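PDB 6K8C: folylpolyglutamate synthase (FolC) from Helicobacter pylori, which probably uses ATP to add L-glutamate to dihydropteroate, forming dihydrofolate, and to extend reduced folates into polyglutamates. Local coordinates for residues 186-191 and 207-212; 191-196 and 217-222; 314-319 and 341-346; 335-340 and 379-384. All blocks are in the same frame, centred on the assembly; numbering follows the deposited sequence.

Contact 1 of 4, residues 186-191 and 207-212; sequences KAMGSL and KIAKEK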
loop_
_atom_site.group_PDB
_atom_site.type_symbol
_atom_site.label_atom_id
_atom_site.label_comp_id
_atom_site.label_asym_id
_atom_site.label_seq_id
_atom_site.Cartn_x
_atom_site.Cartn_y
_atom_site.Cartn_z
ATOM N N LYS A 186 -13.523 -0.312 -14.554
ATOM C CA LYS A 186 -14.324 -1.234 -15.355
ATOM C C LYS A 186 -14.675 -2.501 -14.589
ATOM O O LYS A 186 -15.725 -3.105 -14.838
ATOM C CB LYS A 186 -13.590 -1.586 -16.650
ATOM C CG LYS A 186 -13.985 -0.712 -17.827
ATOM C CD LYS A 186 -13.121 -0.984 -19.046
ATOM C CE LYS A 186 -13.470 -0.029 -20.176
ATOM N NZ LYS A 186 -12.340 0.882 -20.506
ATOM N N ALA A 187 -13.824 -2.917 -13.655
ATOM C CA ALA A 187 -14.056 -4.123 -12.876
ATOM C C ALA A 187 -14.863 -3.866 -11.607
ATOM O O ALA A 187 -14.883 -4.723 -10.715
ATOM C CB ALA A 187 -12.724 -4.786 -12.529
ATOM N N MET A 188 -15.525 -2.713 -11.501
ATOM C CA MET A 188 -16.382 -2.467 -10.352
ATOM C C MET A 188 -17.538 -3.460 -10.342
ATOM O O MET A 188 -18.068 -3.836 -11.392
ATOM C CB MET A 188 -16.901 -1.022 -10.359
ATOM C CG MET A 188 -18.196 -0.792 -11.122
ATOM S SD MET A 188 -18.952 0.834 -10.860
ATOM C CE MET A 188 -17.630 1.952 -11.323
ATOM N N GLY A 189 -17.894 -3.921 -9.152
ATOM C CA GLY A 189 -19.013 -4.821 -8.963
ATOM C C GLY A 189 -20.298 -4.072 -8.691
ATOM O O GLY A 189 -20.468 -2.915 -9.087
ATOM N N SER A 190 -21.211 -4.733 -7.979
ATOM C CA SER A 190 -22.538 -4.175 -7.771
ATOM C C SER A 190 -22.575 -3.115 -6.676
ATOM O O SER A 190 -23.536 -2.342 -6.619
ATOM C CB SER A 190 -23.526 -5.294 -7.436
ATOM O OG SER A 190 -23.175 -5.934 -6.222
ATOM N N LEU A 191 -21.554 -3.048 -5.823
ATOM C CA LEU A 191 -21.559 -2.162 -4.664
ATOM C C LEU A 191 -20.159 -1.601 -4.474
ATOM O O LEU A 191 -19.212 -2.364 -4.265
ATOM C CB LEU A 191 -22.017 -2.912 -3.405
ATOM C CG LEU A 191 -22.101 -2.116 -2.101
ATOM C CD1 LEU A 191 -23.018 -0.930 -2.270
ATOM C CD2 LEU A 191 -22.565 -3.012 -0.957
ATOM N N LYS A 207 -20.627 6.875 -15.000
ATOM C CA LYS A 207 -21.083 6.320 -16.268
ATOM C C LYS A 207 -21.029 4.798 -16.252
ATOM O O LYS A 207 -21.960 4.131 -16.719
ATOM C CB LYS A 207 -20.232 6.898 -17.400
ATOM C CG LYS A 207 -20.362 6.221 -18.751
ATOM C CD LYS A 207 -19.427 6.909 -19.743
ATOM C CE LYS A 207 -19.752 6.562 -21.185
ATOM N NZ LYS A 207 -18.866 7.320 -22.116
ATOM N N ILE A 208 -19.955 4.230 -15.700
ATOM C CA ILE A 208 -19.833 2.778 -15.648
ATOM C C ILE A 208 -20.859 2.189 -14.687
ATOM O O ILE A 208 -21.494 1.172 -14.990
ATOM C CB ILE A 208 -18.395 2.378 -15.272
ATOM C CG1 ILE A 208 -17.464 2.557 -16.476
ATOM C CG2 ILE A 208 -18.342 0.939 -14.770
ATOM C CD1 ILE A 208 -16.019 2.790 -16.104
ATOM N N ALA A 209 -21.055 2.824 -13.527
ATOM C CA ALA A 209 -22.016 2.303 -12.555
ATOM C C ALA A 209 -23.424 2.268 -13.132
ATOM O O ALA A 209 -24.171 1.305 -12.916
ATOM C CB ALA A 209 -21.986 3.141 -11.275
ATOM N N LYS A 210 -23.809 3.316 -13.863
ATOM C CA LYS A 210 -25.112 3.326 -14.514
ATOM C C LYS A 210 -25.207 2.221 -15.557
ATOM O O LYS A 210 -26.225 1.522 -15.645
ATOM C CB LYS A 210 -25.359 4.695 -15.147
ATOM C CG LYS A 210 -26.725 4.868 -15.788
ATOM C CD LYS A 210 -26.849 6.262 -16.388
ATOM C CE LYS A 210 -28.224 6.502 -16.988
ATOM N NZ LYS A 210 -28.410 7.939 -17.342
ATOM N N GLU A 211 -24.144 2.035 -16.343
ATOM C CA GLU A 211 -24.135 0.985 -17.357
ATOM C C GLU A 211 -24.279 -0.400 -16.733
ATOM O O GLU A 211 -24.938 -1.278 -17.300
ATOM C CB GLU A 211 -22.850 1.072 -18.182
ATOM C CG GLU A 211 -22.698 -0.021 -19.230
ATOM C CD GLU A 211 -21.714 -1.098 -18.811
ATOM O OE1 GLU A 211 -20.511 -0.787 -18.661
ATOM O OE2 GLU A 211 -22.144 -2.256 -18.629
ATOM N N LYS A 212 -23.675 -0.614 -15.565
ATOM C CA LYS A 212 -23.697 -1.913 -14.907
ATOM C C LYS A 212 -24.818 -2.054 -13.883
ATOM O O LYS A 212 -24.889 -3.089 -13.211
ATOM C CB LYS A 212 -22.347 -2.182 -14.230
ATOM C CG LYS A 212 -21.168 -2.185 -15.190
ATOM C CD LYS A 212 -19.847 -2.366 -14.454
ATOM C CE LYS A 212 -19.082 -3.576 -14.965
ATOM N NZ LYS A 212 -19.615 -4.853 -14.406
#

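Contact 2 of 4, residues 191-196 and 217-222; sequences LSIIAP and IVVQNE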
loop_
_atom_site.group_PDB
_atom_site.type_symbol
_atom_site.label_atom_id
_atom_site.label_comp_id
_atom_site.label_asym_id
_atom_site.label_seq_id
_atom_site.Cartn_x
_atom_site.Cartn_y
_atom_site.Cartn_z
ATOM N N LEU A 191 -21.554 -3.048 -5.823
ATOM C CA LEU A 191 -21.559 -2.162 -4.664
ATOM C C LEU A 191 -20.159 -1.601 -4.474
ATOM O O LEU A 191 -19.212 -2.364 -4.265
ATOM C CB LEU A 191 -22.017 -2.912 -3.405
ATOM C CG LEU A 191 -22.101 -2.116 -2.101
ATOM C CD1 LEU A 191 -23.018 -0.930 -2.270
ATOM C CD2 LEU A 191 -22.565 -3.012 -0.957
ATOM N N SER A 192 -20.026 -0.277 -4.540
ATOM C CA SER A 192 -18.711 0.342 -4.450
ATOM C C SER A 192 -18.787 1.671 -3.715
ATOM O O SER A 192 -19.759 2.419 -3.848
ATOM C CB SER A 192 -18.101 0.564 -5.837
ATOM O OG SER A 192 -18.055 -0.650 -6.567
ATOM N N ILE A 193 -17.740 1.948 -2.953
ATOM C CA ILE A 193 -17.512 3.234 -2.311
ATOM C C ILE A 193 -16.421 3.944 -3.091
ATOM O O ILE A 193 -15.430 3.319 -3.482
ATOM C CB ILE A 193 -17.113 3.038 -0.838
ATOM C CG1 ILE A 193 -18.310 2.508 -0.052
ATOM C CG2 ILE A 193 -16.595 4.339 -0.221
ATOM C CD1 ILE A 193 -17.968 1.341 0.774
ATOM N N ILE A 194 -16.594 5.238 -3.344
ATOM C CA ILE A 194 -15.587 5.989 -4.084
ATOM C C ILE A 194 -15.170 7.201 -3.259
ATOM O O ILE A 194 -16.015 8.016 -2.866
ATOM C CB ILE A 194 -16.072 6.393 -5.494
ATOM C CG1 ILE A 194 -14.936 7.042 -6.284
ATOM C CG2 ILE A 194 -17.303 7.279 -5.465
ATOM C CD1 ILE A 194 -15.019 6.787 -7.782
ATOM N N ALA A 195 -13.867 7.298 -2.974
ATOM C CA ALA A 195 -13.289 8.469 -2.329
ATOM C C ALA A 195 -13.393 9.679 -3.258
ATOM O O ALA A 195 -13.625 9.524 -4.461
ATOM C CB ALA A 195 -11.825 8.193 -1.975
ATOM N N PRO A 196 -13.233 10.896 -2.727
ATOM C CA PRO A 196 -13.250 12.083 -3.598
ATOM C C PRO A 196 -12.204 11.968 -4.700
ATOM O O PRO A 196 -11.050 11.607 -4.454
ATOM C CB PRO A 196 -12.946 13.238 -2.634
ATOM C CG PRO A 196 -13.428 12.744 -1.309
ATOM C CD PRO A 196 -13.118 11.269 -1.303
ATOM N N ILE A 217 -21.431 4.569 -3.976
ATOM C CA ILE A 217 -21.571 5.399 -2.785
ATOM C C ILE A 217 -20.457 6.434 -2.816
ATOM O O ILE A 217 -19.284 6.102 -2.629
ATOM C CB ILE A 217 -21.521 4.565 -1.498
ATOM C CG1 ILE A 217 -22.711 3.605 -1.434
ATOM C CG2 ILE A 217 -21.517 5.472 -0.275
ATOM C CD1 ILE A 217 -22.518 2.481 -0.426
ATOM N N VAL A 218 -20.816 7.693 -3.032
ATOM C CA VAL A 218 -19.837 8.761 -3.191
ATOM C C VAL A 218 -19.535 9.354 -1.822
ATOM O O VAL A 218 -20.431 9.871 -1.147
ATOM C CB VAL A 218 -20.347 9.833 -4.165
ATOM C CG1 VAL A 218 -19.319 10.932 -4.339
ATOM C CG2 VAL A 218 -20.692 9.195 -5.511
ATOM N N VAL A 219 -18.276 9.281 -1.407
ATOM C CA VAL A 219 -17.876 9.814 -0.109
ATOM C C VAL A 219 -17.821 11.332 -0.193
ATOM O O VAL A 219 -17.153 11.891 -1.070
ATOM C CB VAL A 219 -16.523 9.234 0.327
ATOM C CG1 VAL A 219 -16.042 9.927 1.586
ATOM C CG2 VAL A 219 -16.649 7.735 0.563
ATOM N N GLN A 220 -18.531 11.998 0.715
ATOM C CA GLN A 220 -18.508 13.454 0.772
ATOM C C GLN A 220 -17.110 13.960 1.102
ATOM O O GLN A 220 -16.386 13.361 1.905
ATOM C CB GLN A 220 -19.491 13.956 1.827
ATOM C CG GLN A 220 -20.948 13.871 1.429
ATOM C CD GLN A 220 -21.773 14.962 2.088
ATOM O OE1 GLN A 220 -21.784 15.091 3.316
ATOM N NE2 GLN A 220 -22.458 15.761 1.275
ATOM N N ASN A 221 -16.734 15.082 0.485
ATOM C CA ASN A 221 -15.443 15.714 0.749
ATOM C C ASN A 221 -15.571 16.488 2.058
ATOM O O ASN A 221 -15.766 17.707 2.091
ATOM C CB ASN A 221 -15.027 16.606 -0.417
ATOM C CG ASN A 221 -13.589 17.079 -0.303
ATOM O OD1 ASN A 221 -13.039 17.177 0.795
ATOM N ND2 ASN A 221 -12.970 17.364 -1.440
ATOM N N GLU A 222 -15.441 15.753 3.160
ATOM C CA GLU A 222 -15.845 16.246 4.471
ATOM C C GLU A 222 -15.223 15.357 5.539
ATOM O O GLU A 222 -15.329 14.132 5.453
ATOM C CB GLU A 222 -17.375 16.234 4.581
ATOM C CG GLU A 222 -17.925 16.427 5.973
ATOM C CD GLU A 222 -18.177 17.886 6.297
ATOM O OE1 GLU A 222 -17.525 18.757 5.681
ATOM O OE2 GLU A 222 -19.035 18.163 7.161
HETATM O O HOH W 1 -16.264 10.981 -3.410
#

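Contact 3 of 4, residues 314-319 and 341-346; sequences CYQDKD and EERVIK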
loop_
_atom_site.group_PDB
_atom_site.type_symbol
_atom_site.label_atom_id
_atom_site.label_comp_id
_atom_site.label_asym_id
_atom_site.label_seq_id
_atom_site.Cartn_x
_atom_site.Cartn_y
_atom_site.Cartn_z
ATOM N N CYS A 314 13.352 9.797 -6.424
ATOM C CA CYS A 314 11.922 9.790 -6.710
ATOM C C CYS A 314 11.679 9.438 -8.170
ATOM O O CYS A 314 12.585 9.469 -9.005
ATOM C CB CYS A 314 11.280 11.136 -6.364
ATOM S SG CYS A 314 11.644 12.446 -7.538
ATOM N N TYR A 315 10.428 9.096 -8.461
ATOM C CA TYR A 315 10.009 8.791 -9.817
ATOM C C TYR A 315 9.808 10.085 -10.605
ATOM O O TYR A 315 9.734 11.182 -10.039
ATOM C CB TYR A 315 8.728 7.951 -9.800
ATOM C CG TYR A 315 8.940 6.538 -9.300
ATOM C CD1 TYR A 315 9.836 5.682 -9.933
ATOM C CD2 TYR A 315 8.254 6.064 -8.184
ATOM C CE1 TYR A 315 10.038 4.391 -9.477
ATOM C CE2 TYR A 315 8.449 4.774 -7.721
ATOM C CZ TYR A 315 9.340 3.943 -8.371
ATOM O OH TYR A 315 9.536 2.660 -7.908
ATOM N N GLN A 316 9.732 9.944 -11.932
ATOM C CA GLN A 316 9.678 11.107 -12.813
ATOM C C GLN A 316 8.338 11.830 -12.764
ATOM O O GLN A 316 8.260 12.999 -13.163
ATOM C CB GLN A 316 9.979 10.674 -14.243
ATOM C CG GLN A 316 11.416 10.874 -14.666
ATOM C CD GLN A 316 11.661 12.276 -15.178
ATOM O OE1 GLN A 316 11.260 12.620 -16.291
ATOM N NE2 GLN A 316 12.310 13.101 -14.360
ATOM N N ASP A 317 7.293 11.171 -12.276
ATOM C CA ASP A 317 5.945 11.718 -12.294
ATOM C C ASP A 317 5.609 12.527 -11.048
ATOM O O ASP A 317 4.495 13.056 -10.957
ATOM C CB ASP A 317 4.927 10.584 -12.445
ATOM C CG ASP A 317 5.287 9.364 -11.604
ATOM O OD1 ASP A 317 6.388 8.793 -11.795
ATOM O OD2 ASP A 317 4.464 8.968 -10.753
ATOM N N LYS A 318 6.522 12.625 -10.087
ATOM C CA LYS A 318 6.230 13.239 -8.803
ATOM C C LYS A 318 6.783 14.659 -8.730
ATOM O O LYS A 318 7.724 15.028 -9.438
ATOM C CB LYS A 318 6.798 12.390 -7.665
ATOM C CG LYS A 318 6.187 11.000 -7.579
ATOM C CD LYS A 318 4.811 11.029 -6.931
ATOM C CE LYS A 318 3.908 9.931 -7.478
ATOM N NZ LYS A 318 3.397 10.243 -8.843
ATOM N N ASP A 319 6.172 15.457 -7.852
ATOM C CA ASP A 319 6.562 16.853 -7.655
ATOM C C ASP A 319 7.727 16.890 -6.671
ATOM O O ASP A 319 7.583 17.223 -5.492
ATOM C CB ASP A 319 5.377 17.675 -7.162
ATOM C CG ASP A 319 5.649 19.173 -7.179
ATOM O OD1 ASP A 319 6.813 19.578 -7.395
ATOM O OD2 ASP A 319 4.691 19.948 -6.970
ATOM N N GLU A 341 16.520 2.104 -12.272
ATOM C CA GLU A 341 15.191 1.752 -12.742
ATOM C C GLU A 341 14.616 2.907 -13.554
ATOM O O GLU A 341 14.934 4.077 -13.323
ATOM C CB GLU A 341 14.297 1.399 -11.550
ATOM C CG GLU A 341 14.641 0.059 -10.875
ATOM C CD GLU A 341 15.956 0.067 -10.086
ATOM O OE1 GLU A 341 16.809 0.954 -10.309
ATOM O OE2 GLU A 341 16.142 -0.832 -9.237
ATOM N N GLU A 342 13.765 2.571 -14.522
ATOM C CA GLU A 342 13.613 3.448 -15.678
ATOM C C GLU A 342 12.764 4.683 -15.393
ATOM O O GLU A 342 13.099 5.777 -15.861
ATOM C CB GLU A 342 13.048 2.657 -16.856
ATOM C CG GLU A 342 14.148 2.093 -17.741
ATOM C CD GLU A 342 14.742 3.140 -18.665
ATOM O OE1 GLU A 342 15.937 3.023 -19.011
ATOM O OE2 GLU A 342 14.010 4.078 -19.049
ATOM N N ARG A 343 11.667 4.554 -14.650
ATOM C CA ARG A 343 10.848 5.735 -14.396
ATOM C C ARG A 343 11.357 6.578 -13.228
ATOM O O ARG A 343 10.607 7.411 -12.710
ATOM C CB ARG A 343 9.389 5.339 -14.172
ATOM C CG ARG A 343 8.673 4.954 -15.456
ATOM C CD ARG A 343 8.796 6.049 -16.523
ATOM N NE ARG A 343 8.008 7.246 -16.222
ATOM C CZ ARG A 343 8.432 8.494 -16.403
ATOM N NH1 ARG A 343 9.650 8.730 -16.879
ATOM N NH2 ARG A 343 7.637 9.514 -16.106
ATOM N N VAL A 344 12.610 6.385 -12.813
ATOM C CA VAL A 344 13.209 7.251 -11.809
ATOM C C VAL A 344 13.600 8.577 -12.452
ATOM O O VAL A 344 13.960 8.638 -13.636
ATOM C CB VAL A 344 14.420 6.549 -11.163
ATOM C CG1 VAL A 344 15.252 7.516 -10.315
ATOM C CG2 VAL A 344 13.954 5.366 -10.327
ATOM N N ILE A 345 13.499 9.661 -11.674
ATOM C CA ILE A 345 13.927 10.966 -12.156
ATOM C C ILE A 345 15.373 10.889 -12.652
ATOM O O ILE A 345 16.207 10.150 -12.111
ATOM C CB ILE A 345 13.771 12.031 -11.053
ATOM C CG1 ILE A 345 14.027 13.435 -11.603
ATOM C CG2 ILE A 345 14.710 11.766 -9.889
ATOM C CD1 ILE A 345 13.393 14.530 -10.779
ATOM N N LYS A 346 15.664 11.639 -13.710
ATOM C CA LYS A 346 17.022 11.688 -14.231
ATOM C C LYS A 346 17.930 12.436 -13.262
ATOM O O LYS A 346 17.529 13.427 -12.647
ATOM C CB LYS A 346 17.045 12.348 -15.610
ATOM C CG LYS A 346 16.880 11.367 -16.773
ATOM C CD LYS A 346 17.490 10.001 -16.453
ATOM C CE LYS A 346 17.460 9.072 -17.661
ATOM N NZ LYS A 346 18.249 7.826 -17.432
#

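Contact 4 of 4, residues 335-340 and 379-384; sequences LILELH and FLVANA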
loop_
_atom_site.group_PDB
_atom_site.type_symbol
_atom_site.label_atom_id
_atom_site.label_comp_id
_atom_site.label_asym_id
_atom_site.label_seq_id
_atom_site.Cartn_x
_atom_site.Cartn_y
_atom_site.Cartn_z
ATOM N N LEU A 335 21.531 13.181 0.231
ATOM C CA LEU A 335 22.314 12.125 -0.398
ATOM C C LEU A 335 21.408 11.400 -1.383
ATOM O O LEU A 335 20.444 10.741 -0.980
ATOM C CB LEU A 335 22.888 11.169 0.644
ATOM C CG LEU A 335 23.857 11.795 1.654
ATOM C CD1 LEU A 335 24.339 10.756 2.662
ATOM C CD2 LEU A 335 25.036 12.457 0.949
ATOM N N ILE A 336 21.699 11.542 -2.675
ATOM C CA ILE A 336 20.877 10.901 -3.694
ATOM C C ILE A 336 21.170 9.408 -3.714
ATOM O O ILE A 336 22.327 8.989 -3.841
ATOM C CB ILE A 336 21.131 11.534 -5.070
ATOM C CG1 ILE A 336 20.923 13.050 -5.007
ATOM C CG2 ILE A 336 20.230 10.897 -6.121
ATOM C CD1 ILE A 336 21.520 13.800 -6.175
ATOM N N LEU A 337 20.117 8.596 -3.588
ATOM C CA LEU A 337 20.235 7.139 -3.674
ATOM C C LEU A 337 20.128 6.742 -5.139
ATOM O O LEU A 337 19.034 6.583 -5.687
ATOM C CB LEU A 337 19.174 6.448 -2.825
ATOM C CG LEU A 337 19.383 4.946 -2.608
ATOM C CD1 LEU A 337 20.668 4.689 -1.866
ATOM C CD2 LEU A 337 18.208 4.325 -1.867
ATOM N N GLU A 338 21.287 6.582 -5.776
ATOM C CA GLU A 338 21.366 6.209 -7.183
ATOM C C GLU A 338 20.485 5.005 -7.484
ATOM O O GLU A 338 20.624 3.948 -6.861
ATOM C CB GLU A 338 22.819 5.899 -7.545
ATOM C CG GLU A 338 23.137 6.003 -9.025
ATOM C CD GLU A 338 24.465 6.681 -9.268
ATOM O OE1 GLU A 338 25.483 6.172 -8.753
ATOM O OE2 GLU A 338 24.497 7.712 -9.972
ATOM N N LEU A 339 19.555 5.183 -8.423
ATOM C CA LEU A 339 18.694 4.114 -8.906
ATOM C C LEU A 339 18.626 4.204 -10.421
ATOM O O LEU A 339 18.451 5.294 -10.974
ATOM C CB LEU A 339 17.280 4.202 -8.317
ATOM C CG LEU A 339 17.097 3.782 -6.860
ATOM C CD1 LEU A 339 15.832 4.402 -6.297
ATOM C CD2 LEU A 339 17.065 2.273 -6.730
ATOM N N HIS A 340 18.762 3.059 -11.085
ATOM C CA HIS A 340 18.776 3.001 -12.540
ATOM C C HIS A 340 17.480 2.458 -13.121
ATOM O O HIS A 340 17.356 2.363 -14.346
ATOM C CB HIS A 340 19.966 2.164 -13.013
ATOM C CG HIS A 340 21.290 2.776 -12.677
ATOM N ND1 HIS A 340 21.888 3.736 -13.467
ATOM C CD2 HIS A 340 22.118 2.588 -11.622
ATOM C CE1 HIS A 340 23.033 4.102 -12.919
ATOM N NE2 HIS A 340 23.196 3.421 -11.800
ATOM N N PHE A 379 8.654 3.017 -2.231
ATOM C CA PHE A 379 8.977 1.669 -1.783
ATOM C C PHE A 379 10.347 1.264 -2.300
ATOM O O PHE A 379 11.136 0.630 -1.590
ATOM C CB PHE A 379 7.916 0.671 -2.266
ATOM C CG PHE A 379 6.719 0.545 -1.357
ATOM C CD1 PHE A 379 5.667 1.440 -1.455
ATOM C CD2 PHE A 379 6.635 -0.479 -0.426
ATOM C CE1 PHE A 379 4.560 1.328 -0.642
ATOM C CE2 PHE A 379 5.522 -0.598 0.399
ATOM C CZ PHE A 379 4.483 0.312 0.288
ATOM N N LEU A 380 10.656 1.651 -3.537
ATOM C CA LEU A 380 11.923 1.272 -4.150
ATOM C C LEU A 380 13.102 1.883 -3.404
ATOM O O LEU A 380 14.081 1.193 -3.095
ATOM C CB LEU A 380 11.938 1.694 -5.622
ATOM C CG LEU A 380 13.278 1.696 -6.361
ATOM C CD1 LEU A 380 13.868 0.295 -6.419
ATOM C CD2 LEU A 380 13.114 2.267 -7.764
ATOM N N VAL A 381 13.021 3.180 -3.102
ATOM C CA VAL A 381 14.112 3.848 -2.396
ATOM C C VAL A 381 14.346 3.199 -1.037
ATOM O O VAL A 381 15.491 2.943 -0.644
ATOM C CB VAL A 381 13.818 5.353 -2.259
ATOM C CG1 VAL A 381 14.664 5.963 -1.154
ATOM C CG2 VAL A 381 14.071 6.065 -3.576
ATOM N N ALA A 382 13.268 2.906 -0.307
ATOM C CA ALA A 382 13.422 2.345 1.031
ATOM C C ALA A 382 13.951 0.920 0.973
ATOM O O ALA A 382 14.820 0.540 1.766
ATOM C CB ALA A 382 12.093 2.388 1.780
ATOM N N ASN A 383 13.436 0.114 0.041
ATOM C CA ASN A 383 13.875 -1.276 -0.039
ATOM C C ASN A 383 15.308 -1.376 -0.553
ATOM O O ASN A 383 16.083 -2.217 -0.083
ATOM C CB ASN A 383 12.923 -2.079 -0.924
ATOM C CG ASN A 383 13.422 -3.485 -1.185
ATOM O OD1 ASN A 383 14.025 -3.757 -2.222
ATOM N ND2 ASN A 383 13.184 -4.385 -0.237
ATOM N N ALA A 384 15.683 -0.514 -1.504
ATOM C CA ALA A 384 17.054 -0.522 -2.007
ATOM C C ALA A 384 18.034 -0.021 -0.953
ATOM O O ALA A 384 19.153 -0.537 -0.847
ATOM C CB ALA A 384 17.157 0.316 -3.282
#

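Contact 1 of 4, residues 186-191 and 207-212
Here a loop packs the side chain of Met188 against the final turns of a helix, within the P-loop NTPase-type alpha/beta domain shared by the Mur ligases. Residues 186-191 join helix 177-185 to strand 191-194. Residues 207-212 close helix 199-211, the crossover helix of the beta-alpha-beta unit that ends in strand 215-218. Met188 carries the contact. Its CG occupies the crowded position between the backbone N and the carbonyl carbon (chi1 89°). The chain then runs extended through chi2 and bends at chi3 (56°), which turns CE towards Ile208 and leaves SD over Ala209. CE comes obliquely to Ile208, 3.7 Å from its CG2, while SD settles 3.8 Å from Ala209 CB and close to the CA of that residue. A flexible, unbranched chain suits this winding path, and the small alanine lets the sulfur come down almost to the helix backbone. Ile208, branched and apolar, reaches two ways: its CG2, anti to the backbone N, meets Met188, and the side chain also touches Gln182 and Leu185 of helix 177-185. Met188 in turn touches Phe162, so its side chain bridges strand 159-162 and helix 199-211. Lys212 lies along the exposed border of this apolar patch. Its N is still bonded to Ile208 O (2.9 Å), but its side chain bends at chi3 and chi4 back over the loop, placing CD 4.0 Å from Met188 CG. No hydrogen bond crosses between the segments; Lys212 CE lies 3.4 Å from Lys186 O, and Lys212 NZ ends 3.5 Å from Met188 O.

Contact 2 of 4, residues 191-196 and 217-222
CG1 stands anti to the carbonyl carbon in both Ile193 (chi1 -69°) and Ile217 (chi1 -64°), so these neighbours run alongside each other, with Ile193 CG1 4.1 Å from Ile217 CB. In Ile194 CG1 is instead anti to the backbone N (chi1 -174°), which leaves CG2 in the crowded position and brings it 3.9 Å from Val218 CG2 on the other face of the sheet. Val219 turns its CG2 to within 3.5 Å of Ile193 CG2, a tight fit. Beta-branched residues suit such extended, closely packed backbones. The two strands run parallel. Ile217 N gives a nearly straight bond to Ser192 O (2.7 Å). Ile217 O accepts from Ile194 N, and Val219 N donates to Ile194 O (3.0 Å). Where the ladder ends, a water donates to both Ile194 O and Val219 O. Pro196, with no N-H to offer, rests its ring CG against Val219 O and Asn221 CA. With helix 199-211 as the crossover, the pair forms a beta-alpha-beta unit of the P-loop-type Mur ligase middle domain. Strand 215-218 is outermost at this end of the sheet; strand 191-194 bonds on its other edge to strand 159-162, and helix 241-254 packs on Ile193 through Ala250 and Thr253.

Contact 3 of 4, residues 314-319 and 341-346
Two loops that follow the parallel strands 308-312 and 331-336 meet here in the alpha/beta glutamate-ligase domain, each containing a type I turn and leading into a helix. Glu341 opens the turn that ends at Val344, closed by a weak bond from Val344 N to Glu341 O. Arg343 works with both its carbonyl and its side chain. Its O lies at the edge of the Tyr315 ring and accepts Gln316 N at 2.8 Å, in the carbonyl plane. The arginine chain, bent at chi2 (-54°) and chi3 (-71°), folds one guanidinium face over Gln316 CB, with NH2 3.2 Å from that carbon. Asp317 OD1 is 4.5 Å from NH2 and well out of the guanidinium plane, so it probably contributes only electrostatic attraction; OD2 of the same carboxylate is bridged by Lys318 NZ at 2.5 Å. Val344 makes a single backbone bridge with Tyr315; the two side chains cross obliquely, Val344 CG2 4.1 Å from Tyr315 CE1. Ile345 then gives its N-H almost straight to Cys314 O (2.8 Å). Its CG2, in the crowded position, lies 3.9 Å from Cys314 SG, an apolar pairing that suits the buried site. Lys346 merely occupies the N-cap position of helix 347-357; at the corresponding place before helix 320-327, Asp319 OD1 caps Leu322 N, as suits a carboxylate. Between Arg343 and Ile345 runs Gln316, bent at chi2, its amide plane 87° from the guanidinium. Gln316 NE2 ends 3.3 Å from Ile345 CG1, a buried nitrogen with no hydrogen-bonding partner in the model.

Contact 4 of 4, residues 335-340 and 379-384
Two leucines standing out from an extended chain meet one flank of a helix, where Leu380 and Val381 stand up as ridges and Ala384 leaves a low place. Leu337 and Leu339 both point at residues 379-384, while Glu338 between them takes no part. Leu339 makes the larger share of the contact. Its CG is anti to the carbonyl carbon (chi1 -75°), and its forked end spreads across the helix. CD1 touches both ridges, 3.7 Å from Leu380 CG and 3.6 Å from Val381 CG2. CD2 lies against the Leu380 branches, 3.8 Å from Leu380 CD1, and also reaches the Ala384 methyl one turn on, 4.0 Å from its CB. Leu339 thus meets Leu380 end to end and crosses Val381 roughly perpendicularly. The bare methyl of Ala384 makes the shallow spot that a leucine branch can fill. Leu337, with CG anti to the backbone N (chi1 -168°), passes antiparallel to Val381; its CD2 presses on the helix backbone at Val381 O (3.3 Å) and lies 4.0 Å from Val381 CG1. The same side chain touches Phe385 and Arg388 further along the helix, whereas its own backbone O is held by Asn313 ND2. No hydrogen bond joins the two segments: the helix following strand 373-376 packs on the loop just past the end of strand 331-336, at the edge of the alpha/beta layer of a Rossmann-like domain.

Overall arrangement
The four contacts fall into two pairs, one in each of two alpha/beta domains. Contacts 1 and 2 share Leu191 and have centres 14 Å apart: contact 2 pairs the two strands of a beta-alpha-beta unit, and contact 1 packs the loop entering it on its helix. Contacts 3 and 4, with centres 11 Å apart, touch directly in the C-terminal region: Tyr315 OH lies 3.5 Å from Leu380 CB, and Val344 also packs on Leu380. The pairs do not meet. The nearest atoms of contacts 2 and 3 are about 15 Å apart, and the centres of contacts 1 and 4 about 38 Å. As in related Mur-type ligases, the active site probably lies in the cleft between the domains.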